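Side-chain contacts in IclR family transcriptional regulator (Brucella abortus, PDB 5WHM), which acts as an IclR-type transcriptional repressor, probably binding operator DNA through a helix-turn-helix domain and sensing a ligand through its C-terminal GAF-like domain: residues L72-D75 with L80-L83; L43-I48 with R61-L66; P38-L43 with A49-L54. All coordinates share one frame; numbering follows the deposited sequence. Where two conformers were deposited one is given.

Contact 1. Residues L72-D75 with L80-L83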
# COMPACT_ATOMS: atom_id res chain seq x y z
N LEU C 72 -10.54 -2.92 8.77
CA LEU C 72 -10.33 -4.26 9.30
C LEU C 72 -11.48 -5.13 8.86
O LEU C 72 -12.58 -4.64 8.61
CB LEU C 72 -10.26 -4.28 10.84
CG LEU C 72 -9.06 -3.60 11.50
CD1 LEU C 72 -9.26 -3.77 13.03
CD2 LEU C 72 -7.73 -4.28 11.07
N ARG C 73 -11.25 -6.44 8.81
CA ARG C 73 -12.35 -7.38 8.70
C ARG C 73 -12.29 -8.29 9.91
O ARG C 73 -11.23 -8.43 10.53
CB ARG C 73 -12.32 -8.17 7.39
CG ARG C 73 -11.01 -8.89 7.09
CD ARG C 73 -11.13 -9.65 5.76
NE ARG C 73 -9.92 -10.40 5.46
CZ ARG C 73 -8.99 -10.02 4.57
NH1 ARG C 73 -9.15 -8.91 3.86
NH2 ARG C 73 -7.92 -10.78 4.38
N GLN C 74 -13.42 -8.86 10.29
CA GLN C 74 -13.49 -9.70 11.48
C GLN C 74 -14.03 -11.07 11.08
O GLN C 74 -15.05 -11.16 10.39
CB GLN C 74 -14.39 -9.08 12.56
CG GLN C 74 -14.26 -9.74 13.94
CD GLN C 74 -15.16 -9.08 15.00
OE1 GLN C 74 -16.07 -8.32 14.65
NE2 GLN C 74 -14.90 -9.35 16.28
N ASP C 75 -13.37 -12.13 11.53
CA ASP C 75 -13.89 -13.47 11.28
C ASP C 75 -15.09 -13.71 12.20
O ASP C 75 -14.99 -13.52 13.42
CB ASP C 75 -12.82 -14.53 11.50
CG ASP C 75 -13.34 -15.95 11.26
OD1 ASP C 75 -14.22 -16.42 12.01
OD2 ASP C 75 -12.88 -16.58 10.28
N LEU C 80 -11.44 -12.80 15.37
CA LEU C 80 -10.13 -12.21 15.08
C LEU C 80 -10.21 -11.25 13.90
O LEU C 80 -11.06 -11.39 13.01
CB LEU C 80 -9.11 -13.32 14.81
CG LEU C 80 -8.98 -14.24 16.03
CD1 LEU C 80 -8.01 -15.41 15.79
CD2 LEU C 80 -8.56 -13.43 17.28
N TYR C 81 -9.29 -10.28 13.87
CA TYR C 81 -9.24 -9.24 12.85
C TYR C 81 -8.06 -9.44 11.89
O TYR C 81 -7.01 -9.98 12.25
CB TYR C 81 -9.10 -7.84 13.46
CG TYR C 81 -10.15 -7.57 14.51
CD1 TYR C 81 -11.44 -7.14 14.16
CD2 TYR C 81 -9.87 -7.77 15.85
CE1 TYR C 81 -12.43 -6.90 15.15
CE2 TYR C 81 -10.83 -7.55 16.84
CZ TYR C 81 -12.10 -7.12 16.48
OH TYR C 81 -13.03 -6.92 17.48
N GLN C 82 -8.24 -8.91 10.67
CA GLN C 82 -7.18 -8.77 9.68
C GLN C 82 -7.38 -7.44 8.98
O GLN C 82 -8.51 -6.92 8.93
CB GLN C 82 -7.21 -9.89 8.64
CG GLN C 82 -6.99 -11.24 9.17
CD GLN C 82 -6.77 -12.22 8.04
OE1 GLN C 82 -7.64 -12.40 7.18
NE2 GLN C 82 -5.59 -12.84 8.01
N LEU C 83 -6.29 -6.89 8.44
CA LEU C 83 -6.40 -5.69 7.61
C LEU C 83 -7.31 -5.99 6.41
O LEU C 83 -7.27 -7.09 5.85
CB LEU C 83 -5.02 -5.25 7.08
CG LEU C 83 -4.04 -4.77 8.19
CD1 LEU C 83 -2.65 -4.52 7.56
CD2 LEU C 83 -4.58 -3.51 8.87

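Contact 2. Residues L43-I48 with R61-L66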
# COMPACT_ATOMS: atom_id res chain seq x y z
N LEU C 43 -5.06 -10.82 14.46
CA LEU C 43 -4.96 -10.40 15.85
C LEU C 43 -6.35 -10.20 16.44
O LEU C 43 -7.26 -9.71 15.76
CB LEU C 43 -4.16 -9.09 15.98
CG LEU C 43 -2.73 -9.07 15.44
CD1 LEU C 43 -2.20 -7.66 15.43
CD2 LEU C 43 -1.87 -9.98 16.30
N GLY C 44 -6.49 -10.55 17.72
CA GLY C 44 -7.67 -10.23 18.49
C GLY C 44 -7.46 -9.02 19.41
O GLY C 44 -6.36 -8.49 19.54
N ASN C 45 -8.55 -8.62 20.08
CA ASN C 45 -8.50 -7.42 20.92
C ASN C 45 -7.44 -7.54 22.01
O ASN C 45 -6.73 -6.57 22.30
CB ASN C 45 -9.90 -7.14 21.52
CG ASN C 45 -10.90 -6.51 20.49
OD1 ASN C 45 -10.56 -5.59 19.74
ND2 ASN C 45 -12.14 -7.01 20.47
N GLN C 46 -7.27 -8.72 22.61
CA GLN C 46 -6.32 -8.84 23.72
C GLN C 46 -4.87 -8.74 23.25
O GLN C 46 -4.04 -8.13 23.93
CB GLN C 46 -6.54 -10.15 24.48
CG GLN C 46 -5.69 -10.24 25.77
CD GLN C 46 -6.09 -9.20 26.84
OE1 GLN C 46 -7.07 -9.40 27.58
NE2 GLN C 46 -5.34 -8.10 26.92
N GLU C 47 -4.54 -9.35 22.11
CA GLU C 47 -3.20 -9.16 21.54
C GLU C 47 -2.95 -7.69 21.23
O GLU C 47 -1.84 -7.19 21.44
CB GLU C 47 -3.02 -9.99 20.26
CG GLU C 47 -2.93 -11.49 20.46
CD GLU C 47 -3.19 -12.26 19.17
OE1 GLU C 47 -2.21 -12.76 18.55
OE2 GLU C 47 -4.38 -12.36 18.76
N ILE C 48 -3.96 -7.00 20.71
CA ILE C 48 -3.78 -5.59 20.35
C ILE C 48 -3.62 -4.74 21.61
O ILE C 48 -2.81 -3.80 21.63
CB ILE C 48 -4.93 -5.12 19.45
CG1 ILE C 48 -4.86 -5.86 18.10
CG2 ILE C 48 -4.86 -3.60 19.22
CD1 ILE C 48 -6.11 -5.70 17.26
N ARG C 61 -13.39 -0.47 21.01
CA ARG C 61 -14.04 0.59 20.24
C ARG C 61 -13.29 0.87 18.95
O ARG C 61 -13.90 1.06 17.89
CB ARG C 61 -14.13 1.89 21.07
CG ARG C 61 -14.99 1.82 22.33
CD ARG C 61 -15.08 3.20 22.99
NE ARG C 61 -15.69 4.16 22.08
CZ ARG C 61 -15.77 5.46 22.28
NH1 ARG C 61 -15.28 5.99 23.40
NH2 ARG C 61 -16.35 6.24 21.37
N LEU C 62 -11.95 0.88 19.01
CA LEU C 62 -11.16 1.19 17.82
C LEU C 62 -11.32 0.13 16.73
O LEU C 62 -11.55 0.46 15.56
CB LEU C 62 -9.68 1.35 18.20
CG LEU C 62 -9.44 2.50 19.19
CD1 LEU C 62 -8.03 2.40 19.83
CD2 LEU C 62 -9.64 3.82 18.45
N THR C 63 -11.24 -1.16 17.11
CA THR C 63 -11.39 -2.21 16.12
C THR C 63 -12.82 -2.26 15.58
O THR C 63 -13.01 -2.49 14.38
CB THR C 63 -10.96 -3.59 16.66
OG1 THR C 63 -11.70 -3.90 17.83
CG2 THR C 63 -9.43 -3.66 16.99
N HIS C 64 -13.82 -2.07 16.45
CA HIS C 64 -15.21 -2.01 15.96
C HIS C 64 -15.36 -0.92 14.91
O HIS C 64 -15.96 -1.15 13.84
CB HIS C 64 -16.16 -1.74 17.13
CG HIS C 64 -17.54 -1.32 16.70
ND1 HIS C 64 -18.49 -2.24 16.31
CD2 HIS C 64 -18.12 -0.10 16.58
CE1 HIS C 64 -19.61 -1.60 15.99
NE2 HIS C 64 -19.41 -0.30 16.16
N THR C 65 -14.81 0.27 15.19
CA THR C 65 -14.85 1.36 14.22
C THR C 65 -14.14 0.99 12.91
O THR C 65 -14.65 1.26 11.82
CB THR C 65 -14.20 2.59 14.88
OG1 THR C 65 -14.93 2.87 16.06
CG2 THR C 65 -14.19 3.82 13.95
N LEU C 66 -12.95 0.40 13.01
CA LEU C 66 -12.18 0.07 11.81
C LEU C 66 -12.91 -0.97 10.97
O LEU C 66 -12.88 -0.92 9.74
CB LEU C 66 -10.76 -0.40 12.22
CG LEU C 66 -9.91 0.73 12.81
CD1 LEU C 66 -8.62 0.17 13.53
CD2 LEU C 66 -9.51 1.72 11.72

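Contact 3. Residues P38-L43 with A49-L54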
# COMPACT_ATOMS: atom_id res chain seq x y z
N PRO C 38 3.46 -7.74 7.91
CA PRO C 38 3.49 -8.85 6.94
C PRO C 38 3.56 -10.23 7.57
O PRO C 38 3.11 -11.20 6.94
CB PRO C 38 4.74 -8.55 6.09
CG PRO C 38 4.89 -7.02 6.20
CD PRO C 38 4.51 -6.73 7.62
N THR C 39 4.08 -10.37 8.79
CA THR C 39 4.18 -11.69 9.41
C THR C 39 3.27 -11.85 10.63
O THR C 39 3.30 -12.91 11.27
CB THR C 39 5.63 -11.99 9.82
OG1 THR C 39 6.08 -10.95 10.69
CG2 THR C 39 6.55 -12.10 8.61
N GLU C 40 2.47 -10.85 10.97
CA GLU C 40 1.46 -10.94 12.03
C GLU C 40 0.15 -10.49 11.41
O GLU C 40 -0.19 -9.31 11.44
CB GLU C 40 1.83 -10.10 13.23
CG GLU C 40 2.87 -10.79 14.12
CD GLU C 40 3.01 -10.13 15.47
OE1 GLU C 40 3.69 -9.09 15.53
OE2 GLU C 40 2.41 -10.63 16.46
N ASN C 41 -0.59 -11.43 10.82
CA ASN C 41 -1.69 -11.03 9.94
C ASN C 41 -3.04 -11.04 10.64
O ASN C 41 -3.98 -10.45 10.10
CB ASN C 41 -1.78 -11.96 8.72
CG ASN C 41 -0.42 -12.19 8.06
OD1 ASN C 41 0.09 -11.33 7.34
ND2 ASN C 41 0.17 -13.36 8.31
N THR C 42 -3.15 -11.71 11.78
CA THR C 42 -4.41 -12.02 12.45
C THR C 42 -4.24 -11.72 13.93
O THR C 42 -3.35 -12.29 14.56
CB THR C 42 -4.80 -13.49 12.25
OG1 THR C 42 -4.97 -13.75 10.85
CG2 THR C 42 -6.10 -13.82 12.96
N LEU C 43 -5.06 -10.82 14.46
CA LEU C 43 -4.96 -10.40 15.85
C LEU C 43 -6.35 -10.20 16.44
O LEU C 43 -7.26 -9.71 15.76
CB LEU C 43 -4.16 -9.09 15.98
CG LEU C 43 -2.73 -9.07 15.44
CD1 LEU C 43 -2.20 -7.66 15.43
CD2 LEU C 43 -1.87 -9.98 16.30
N ALA C 49 -4.36 -5.05 22.68
CA ALA C 49 -4.18 -4.33 23.94
C ALA C 49 -2.78 -4.55 24.49
O ALA C 49 -2.16 -3.62 25.03
CB ALA C 49 -5.20 -4.79 24.99
N HIS C 50 -2.28 -5.78 24.40
CA HIS C 50 -0.94 -6.05 24.92
C HIS C 50 0.11 -5.29 24.12
O HIS C 50 1.00 -4.66 24.69
CB HIS C 50 -0.64 -7.55 24.93
CG HIS C 50 0.75 -7.88 25.37
ND1 HIS C 50 1.83 -7.87 24.52
CD2 HIS C 50 1.24 -8.18 26.60
CE1 HIS C 50 2.93 -8.17 25.19
NE2 HIS C 50 2.60 -8.37 26.45
N LYS C 51 -0.01 -5.30 22.78
CA LYS C 51 0.98 -4.64 21.93
C LYS C 51 0.97 -3.12 22.10
O LYS C 51 2.02 -2.47 22.03
CB LYS C 51 0.71 -4.95 20.45
CG LYS C 51 1.07 -6.36 20.01
CD LYS C 51 0.71 -6.49 18.49
CE LYS C 51 0.99 -7.89 17.95
NZ LYS C 51 2.38 -8.25 18.21
N THR C 52 -0.21 -2.53 22.25
CA THR C 52 -0.33 -1.08 22.28
C THR C 52 -0.27 -0.51 23.69
O THR C 52 -0.02 0.69 23.83
CB THR C 52 -1.64 -0.62 21.66
OG1 THR C 52 -2.74 -1.21 22.39
CG2 THR C 52 -1.71 -0.96 20.12
N GLY C 53 -0.51 -1.32 24.72
CA GLY C 53 -0.67 -0.82 26.07
C GLY C 53 -2.04 -0.21 26.37
O GLY C 53 -2.28 0.16 27.52
N LEU C 54 -2.94 -0.12 25.39
CA LEU C 54 -4.25 0.47 25.63
C LEU C 54 -5.17 -0.52 26.36
O LEU C 54 -5.09 -1.74 26.14
CB LEU C 54 -4.91 0.88 24.31
CG LEU C 54 -4.19 1.97 23.51
CD1 LEU C 54 -4.69 2.05 22.05
CD2 LEU C 54 -4.31 3.32 24.24

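Contact 1. Residues L72-D75 with L80-L83
Arg73 and Gln82 face each other as a hydrogen-bonded pair in the two-stranded antiparallel hairpin, the wing of this winged helix-turn-helix domain. Arg73 N gives its hydrogen to Gln82 O at 2.8 Å and Gln82 N returns one to Arg73 O at 3.0 Å. Past the strand end, Asp75 N closes on Leu80 O at 2.8 Å. Arg73 NH2 also reaches Gln82 OE1 in a bent bond of 3.2 Å from above the amide plane, with the guanidinium and amide planes 80° apart. The stronger partner of the guanidinium is Asp84, in a salt bridge with NH1; Asn97 of the second subunit binds NH2 weakly and donates through ND2 to Leu83 O. Asp75 OD1 accepts from Ser78 N in the turn, Gln74 NE2 bonds Gly79 O, and Tyr81 OH has weak bonds with Asn45 ND2 and Thr63 OG1. Leu72 packs on Phe36 and helix 56-69, its CD2 3.9 Å from Leu83 CD2. The side chains of Gln74 and Tyr81 lie side by side, pointing the same way. With CG anti to the backbone N (chi1 -167°) and the chain extended, Gln74 brings its amide to 21° from the ring plane, and Gln74 CD rests 3.5 Å from Tyr81 CE1.

Contact 2. Residues L43-I48 with R61-L66
Thr63 meets Asn45 and Ile48 where helix 56-69, the presumed recognition helix of the helix-turn-helix, packs against the start of helix 45-52. Its CB points at the other helix and already lies 3.7 Å from Asn45 OD1. From there the side chain forks. A chi1 of 56° sets OG1 between the backbone N and the carbonyl carbon, and across the contact OG1 is hydrogen-bonded to Asn45 OD1 at 2.8 Å. The hydroxyl lies in the carbonyl plane, on a lone pair, with a C=O...donor angle of 139°. Val59 O, one helical turn back, is a second acceptor for the same hydroxyl, so the two share or compete for its single hydrogen. CG2, the other branch, passes 3.5 Å from Asn45 OD1 and ends 3.9 Å from Ile48 CD1, the two methyls meeting tip to tip. Asn45 ND2 has a weak bond to Tyr81 OH, and together with the bond to OD1 this orients the amide. Gly44, the N-cap of helix 45-52, gives its N-H to Glu47 OE2 at 3.0 Å. One threonine thus serves two chemistries: a polar branch that needs a partner in a defined direction, and an apolar branch that needs only contact.

Contact 3. Residues P38-L43 with A49-L54
Lys51 NZ is gripped by both oxygens of the Glu40 carboxylate, at 3.0 Å from OE2 and 3.1 Å from OE1, the second bond being weak. The salt bridge ties the loop after helix 24-33 to the second helix of the helix-turn-helix domain, helix 45-52. The ammonium approaches OE2 on its syn side, 18° out of the carboxylate plane, so the charge sits near the mouth of the fork and not above a face. The two side chains arrive from opposite directions. Lys51 runs straight from CB to CE and then bends at its last torsion (chi4 -55°), which swings NZ aside into the carboxylate. CE follows close behind, 3.4 Å from Glu40 OE2.

An apolar contact accompanies the charged one. Leu43 points toward the helix, and its two methyls touch the same methylene: CD2 is 3.9 Å and CD1 4.1 Å from Lys51 CE, the two side chains crossing at about a right angle. The lysine is therefore used twice, its last methylene, CE, packed on a buried leucine and its ammonium paired at the surface.

At the end of the helix Thr52 OG1 accepts from Leu54 N at 3.2 Å in an ST turn, and Gly53 leaves the helix with positive phi. Among the neighbours, Cys35 of the preceding loop touches both Leu43 and Lys51, helix 56-69 receives Leu54 on Val59 and Leu62, and Leu43 is joined through its backbone to Tyr81 of strand 81-83.

Overall arrangement
The three contacts occupy one end of the chain, all in the winged helix-turn-helix domain and on the same side of the chain's centre. Centres of contacts 1 and 2 lie about 9 Å apart, as do those of contacts 2 and 3, while contacts 1 and 3 are about 12 Å apart. Contacts 2 and 3 share Leu43 and helix 45-52, and their segments alternate along the chain; contact 1 follows both, with helix 56-69 running on into strand 72-74. Tyr81 N on Leu43 O, at 2.8 Å, probably bonds the hairpin to the other two. Loop, helices and wing thus form one connected unit, which also touches the second subunit, consistent with a dimeric DNA-binding repressor.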